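Local coordinates for sensor protein DivL (Caulobacter crescentus, PDB 4Q20) that is required for cell division and growth as a membrane signalling protein of the histidine kinase family, phosphorylating the cell-cycle regulator CtrA, at residues 122-127 with 138-143; 128-133 with 163-168. One frame throughout, in Å; residues are numbered along the deposited sequence.

Contact 1 of 2, residues 122-127 with 138-143; sequences NAQERA and LAVECE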
loop_
_atom_site.group_PDB
_atom_site.type_symbol
_atom_site.label_atom_id
_atom_site.label_comp_id
_atom_site.label_asym_id
_atom_site.label_seq_id
_atom_site.Cartn_x
_atom_site.Cartn_y
_atom_site.Cartn_z
ATOM N N ASN A 122 -2.783 13.726 23.494
ATOM C CA ASN A 122 -2.338 13.796 22.101
ATOM C C ASN A 122 -2.929 12.630 21.311
ATOM O O ASN A 122 -3.339 12.828 20.168
ATOM C CB ASN A 122 -0.817 13.834 22.015
ATOM C CG ASN A 122 -0.219 15.071 22.647
ATOM O OD1 ASN A 122 -0.921 16.006 23.027
ATOM N ND2 ASN A 122 1.085 15.076 22.858
ATOM N N ALA A 123 -3.053 11.442 21.942
ATOM C CA ALA A 123 -3.640 10.284 21.272
ATOM C C ALA A 123 -5.153 10.481 21.076
ATOM O O ALA A 123 -5.705 10.047 20.061
ATOM C CB ALA A 123 -3.350 9.015 22.054
ATOM N N GLN A 124 -5.801 11.188 22.013
ATOM C CA GLN A 124 -7.235 11.511 21.982
ATOM C C GLN A 124 -7.556 12.522 20.855
ATOM O O GLN A 124 -8.548 12.341 20.136
ATOM C CB GLN A 124 -7.670 12.058 23.342
ATOM C CG GLN A 124 -9.162 12.369 23.447
ATOM C CD GLN A 124 -9.473 13.286 24.601
ATOM O OE1 GLN A 124 -8.810 14.309 24.821
ATOM N NE2 GLN A 124 -10.477 12.919 25.373
ATOM N N GLU A 125 -6.721 13.571 20.691
ATOM C CA GLU A 125 -6.968 14.570 19.663
ATOM C C GLU A 125 -6.636 14.043 18.249
ATOM O O GLU A 125 -7.297 14.474 17.288
ATOM C CB GLU A 125 -6.251 15.902 19.956
ATOM C CG GLU A 125 -4.731 15.874 20.021
ATOM C CD GLU A 125 -4.092 17.160 20.510
ATOM O OE1 GLU A 125 -4.317 18.217 19.877
ATOM O OE2 GLU A 125 -3.356 17.108 21.521
ATOM N N ARG A 126 -5.641 13.123 18.113
ATOM C CA ARG A 126 -5.294 12.539 16.809
ATOM C C ARG A 126 -6.408 11.602 16.320
ATOM O O ARG A 126 -6.638 11.493 15.115
ATOM C CB ARG A 126 -3.955 11.771 16.850
ATOM C CG ARG A 126 -2.698 12.647 16.921
ATOM C CD ARG A 126 -1.400 11.843 16.806
ATOM N NE ARG A 126 -1.336 10.695 17.717
ATOM C CZ ARG A 126 -0.720 10.669 18.902
ATOM N NH1 ARG A 126 -0.063 11.739 19.345
ATOM N NH2 ARG A 126 -0.735 9.565 19.645
ATOM N N ALA A 127 -7.110 10.934 17.257
ATOM C CA ALA A 127 -8.173 9.982 16.918
ATOM C C ALA A 127 -9.592 10.581 16.972
ATOM O O ALA A 127 -10.521 9.946 16.474
ATOM C CB ALA A 127 -8.089 8.780 17.833
ATOM N N LEU A 138 -14.414 9.531 22.891
ATOM C CA LEU A 138 -13.050 9.312 23.365
ATOM C C LEU A 138 -12.846 10.031 24.678
ATOM O O LEU A 138 -12.927 11.255 24.723
ATOM C CB LEU A 138 -12.008 9.804 22.358
ATOM C CG LEU A 138 -11.509 8.836 21.305
ATOM C CD1 LEU A 138 -10.667 9.568 20.287
ATOM C CD2 LEU A 138 -10.698 7.701 21.920
ATOM N N ALA A 139 -12.554 9.286 25.736
ATOM C CA ALA A 139 -12.324 9.855 27.058
ATOM C C ALA A 139 -10.887 9.635 27.534
ATOM O O ALA A 139 -10.257 8.645 27.148
ATOM C CB ALA A 139 -13.300 9.250 28.061
ATOM N N VAL A 140 -10.389 10.564 28.390
ATOM C CA VAL A 140 -9.074 10.541 29.042
ATOM C C VAL A 140 -9.283 10.632 30.559
ATOM O O VAL A 140 -9.878 11.598 31.038
ATOM C CB VAL A 140 -8.111 11.639 28.528
ATOM C CG1 VAL A 140 -6.838 11.703 29.370
ATOM C CG2 VAL A 140 -7.767 11.425 27.061
ATOM N N GLU A 141 -8.787 9.636 31.307
ATOM C CA GLU A 141 -8.892 9.599 32.762
ATOM C C GLU A 141 -7.497 9.377 33.361
ATOM O O GLU A 141 -7.135 8.262 33.740
ATOM C CB GLU A 141 -9.906 8.526 33.216
ATOM C CG GLU A 141 -11.356 8.977 33.104
ATOM C CD GLU A 141 -12.408 7.891 32.948
ATOM O OE1 GLU A 141 -12.266 6.817 33.580
ATOM O OE2 GLU A 141 -13.399 8.134 32.220
ATOM N N CYS A 142 -6.707 10.450 33.407
ATOM C CA CYS A 142 -5.347 10.453 33.941
ATOM C C CYS A 142 -5.210 11.542 35.004
ATOM O O CYS A 142 -5.567 12.706 34.754
ATOM C CB CYS A 142 -4.331 10.643 32.820
ATOM S SG CYS A 142 -2.634 10.919 33.387
ATOM N N GLU A 143 -4.659 11.175 36.176
ATOM C CA GLU A 143 -4.454 12.121 37.275
ATOM C C GLU A 143 -3.141 12.897 37.097
ATOM O O GLU A 143 -2.294 12.517 36.278
ATOM C CB GLU A 143 -4.482 11.404 38.638
ATOM C CG GLU A 143 -5.847 10.862 39.046
ATOM C CD GLU A 143 -6.956 11.855 39.357
ATOM O OE1 GLU A 143 -6.661 13.046 39.607
ATOM O OE2 GLU A 143 -8.131 11.422 39.381
#

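Contact 2 of 2, residues 128-133 with 163-168; sequences LKDAQL and LVENAL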
loop_
_atom_site.group_PDB
_atom_site.type_symbol
_atom_site.label_atom_id
_atom_site.label_comp_id
_atom_site.label_asym_id
_atom_site.label_seq_id
_atom_site.Cartn_x
_atom_site.Cartn_y
_atom_site.Cartn_z
ATOM N N LEU A 128 -9.754 11.783 17.564
ATOM C CA LEU A 128 -11.023 12.488 17.730
ATOM C C LEU A 128 -11.909 12.495 16.456
ATOM O O LEU A 128 -13.106 12.224 16.572
ATOM C CB LEU A 128 -10.753 13.933 18.178
ATOM C CG LEU A 128 -11.859 14.624 18.970
ATOM C CD1 LEU A 128 -11.887 14.140 20.418
ATOM C CD2 LEU A 128 -11.656 16.116 18.972
ATOM N N LYS A 129 -11.334 12.781 15.268
ATOM C CA LYS A 129 -12.081 12.815 14.007
ATOM C C LYS A 129 -12.645 11.430 13.622
ATOM O O LYS A 129 -13.825 11.342 13.272
ATOM C CB LYS A 129 -11.221 13.373 12.856
ATOM C CG LYS A 129 -11.251 14.889 12.736
ATOM C CD LYS A 129 -10.571 15.349 11.454
ATOM C CE LYS A 129 -10.424 16.849 11.355
ATOM N NZ LYS A 129 -9.855 17.273 10.039
ATOM N N ASP A 130 -11.820 10.359 13.703
ATOM C CA ASP A 130 -12.229 8.979 13.383
ATOM C C ASP A 130 -13.263 8.427 14.414
ATOM O O ASP A 130 -14.029 7.512 14.098
ATOM C CB ASP A 130 -10.995 8.053 13.290
ATOM C CG ASP A 130 -10.004 8.386 12.161
ATOM O OD1 ASP A 130 -10.458 8.800 11.061
ATOM O OD2 ASP A 130 -8.782 8.178 12.357
ATOM N N ALA A 131 -13.286 9.005 15.631
ATOM C CA ALA A 131 -14.204 8.644 16.704
ATOM C C ALA A 131 -15.587 9.241 16.444
ATOM O O ALA A 131 -16.601 8.569 16.644
ATOM C CB ALA A 131 -13.662 9.136 18.040
ATOM N N GLN A 132 -15.627 10.498 15.982
ATOM C CA GLN A 132 -16.866 11.202 15.689
ATOM C C GLN A 132 -17.518 10.611 14.437
ATOM O O GLN A 132 -18.744 10.551 14.350
ATOM C CB GLN A 132 -16.598 12.700 15.547
ATOM C CG GLN A 132 -16.245 13.365 16.886
ATOM C CD GLN A 132 -15.957 14.845 16.770
ATOM O OE1 GLN A 132 -16.685 15.686 17.313
ATOM N NE2 GLN A 132 -14.872 15.201 16.084
ATOM N N LEU A 133 -16.695 10.122 13.501
ATOM C CA LEU A 133 -17.110 9.449 12.263
ATOM C C LEU A 133 -17.821 8.114 12.587
ATOM O O LEU A 133 -18.778 7.740 11.908
ATOM C CB LEU A 133 -15.868 9.219 11.368
ATOM C CG LEU A 133 -16.030 8.446 10.042
ATOM C CD1 LEU A 133 -16.972 9.160 9.067
ATOM C CD2 LEU A 133 -14.681 8.195 9.396
ATOM N N LEU A 163 -3.672 1.132 19.702
ATOM C CA LEU A 163 -4.668 0.677 20.661
ATOM C C LEU A 163 -5.998 1.433 20.534
ATOM O O LEU A 163 -7.045 0.797 20.617
ATOM C CB LEU A 163 -4.132 0.770 22.100
ATOM C CG LEU A 163 -3.011 -0.215 22.468
ATOM C CD1 LEU A 163 -2.599 -0.057 23.912
ATOM C CD2 LEU A 163 -3.388 -1.661 22.148
ATOM N N VAL A 164 -5.963 2.759 20.288
ATOM C CA VAL A 164 -7.169 3.592 20.107
ATOM C C VAL A 164 -7.914 3.234 18.795
ATOM O O VAL A 164 -9.151 3.158 18.798
ATOM C CB VAL A 164 -6.819 5.099 20.152
ATOM C CG1 VAL A 164 -8.010 5.966 19.762
ATOM C CG2 VAL A 164 -6.298 5.491 21.528
ATOM N N GLU A 165 -7.181 3.030 17.687
ATOM C CA GLU A 165 -7.822 2.712 16.415
ATOM C C GLU A 165 -8.388 1.306 16.443
ATOM O O GLU A 165 -9.473 1.082 15.888
ATOM C CB GLU A 165 -6.869 2.921 15.216
ATOM C CG GLU A 165 -6.684 4.389 14.851
ATOM C CD GLU A 165 -7.890 5.183 14.358
ATOM O OE1 GLU A 165 -8.950 4.573 14.078
ATOM O OE2 GLU A 165 -7.763 6.425 14.235
ATOM N N ASN A 166 -7.697 0.376 17.144
ATOM C CA ASN A 166 -8.179 -0.993 17.362
ATOM C C ASN A 166 -9.493 -0.940 18.156
ATOM O O ASN A 166 -10.462 -1.616 17.779
ATOM C CB ASN A 166 -7.120 -1.842 18.089
ATOM C CG ASN A 166 -7.626 -3.164 18.608
ATOM O OD1 ASN A 166 -7.827 -4.111 17.845
ATOM N ND2 ASN A 166 -7.860 -3.244 19.925
ATOM N N ALA A 167 -9.527 -0.102 19.225
ATOM C CA ALA A 167 -10.697 0.112 20.077
ATOM C C ALA A 167 -11.863 0.719 19.282
ATOM O O ALA A 167 -12.977 0.219 19.387
ATOM C CB ALA A 167 -10.335 1.012 21.247
ATOM N N LEU A 168 -11.602 1.753 18.445
ATOM C CA LEU A 168 -12.638 2.413 17.642
ATOM C C LEU A 168 -13.302 1.466 16.631
ATOM O O LEU A 168 -14.497 1.604 16.353
ATOM C CB LEU A 168 -12.072 3.635 16.909
ATOM C CG LEU A 168 -11.731 4.866 17.740
ATOM C CD1 LEU A 168 -11.097 5.936 16.851
ATOM C CD2 LEU A 168 -12.954 5.404 18.492
#

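Contact 1 of 2, residues 122-127 with 138-143
Gln124 and Leu138 mark the closest backbone approach between helix 122-127 and strand 138-141, with their CA atoms 6.4 Å apart. The two elements run almost exactly antiparallel, at 175°, their axes 8.8 Å apart. That spacing leaves room for one layer of side chains, supplied by Gln124 and Ala127 of the helix and by Leu138 and Val140, which, two residues apart on a strand whose side chains alternate between its faces, both turn toward the helix.

Gln124 does most of the bridging. It leaves its helix with CG trans to N (chi1 -177°) and an extended chain, which carries the amide out to the strand. NE2 donates to Leu138 O at 3.0 Å, with a bent N-H...O angle of 145°; it approaches from above the carbonyl plane. The bond ties a flexible polar side chain to the backbone of a strand at the sheet's margin. Over one face of the amide, Val140 CG2 lies 3.5 Å from Gln124 CD and helps to hold the flat group while NE2 bonds. Leu138 slides past Gln124 in the opposite sense and sends CD1 to Ala127 CB at 3.6 Å, where a methyl is small enough to let the leucine tip reach the helix backbone.

Val164 of helix 153-170 touches both Ala127 and Leu138, continuing the apolar layer inward. A helix laid antiparallel on the outermost strand of a mixed sheet, the strand following it directly in the chain, belongs to the α/β sandwich of the GHKL (Bergerat) ATPase fold, here the kinase's C-terminal domain.

Contact 2 of 2, residues 128-133 with 163-168
Asp130 and Leu168 bring together two helical segments, 128-133 and 163-168, that run side by side in the same direction, 5° from parallel and with axes 10.6 Å apart. The tight side combines an acid pair with apolar packing. Glu165 bends at chi2 (-64°), which brings its carboxylate round to that of Asp130. OE2 of Glu165 and OD2 of Asp130 make the closest approach, 2.8 Å, with the carboxylate planes turned by 66°; one acid probably carries a proton. Arg83 forms a salt bridge with OD1 of Asp130, and Arg91 one with OE2 of Glu165.

Beside this pair, Leu168 CD2 lies 3.8 Å from Ala131 CB, while CD1 is 4.1 Å from Asp130 CB. Alanine's short side chain lets a branched leucine fill the wide interhelical gap.

The outer face of helix 128-133 is looser: Leu128 points away from the partner, and Lys129 and Gln132 are exposed. Lys129 forms a salt bridge with Glu66 of the second subunit. On the other helix, Leu163 and Asn166 face strand 247-254 and helix 222-232. The pair thus stands between helix 73-103, which supplies both arginines and touches Asp130 through Ala84, and the mixed sheet, where Leu168 meets Val177.

In the fold
Contacts 1 and 2 follow one another along helix 116-133, their centres 11 Å apart: the first joins it to edge strand 137-141, the second to helix 153-170. They form a continuous apolar layer. Ala127 CB of contact 1 lies 3.4 Å from Val164 CG1 of contact 2, and Leu138 CD1 is 3.8 Å from Ala131 CB, so this leucine lies against residues of both contacts. Contact 1 is the more superficial, whereas contact 2 reaches toward helix 73-103. By its sequence, the helix carrying 163-168 probably corresponds to the N box of the ATP pocket in related kinases; contact 2 lies on that helix, while contact 1 reaches it through Val164.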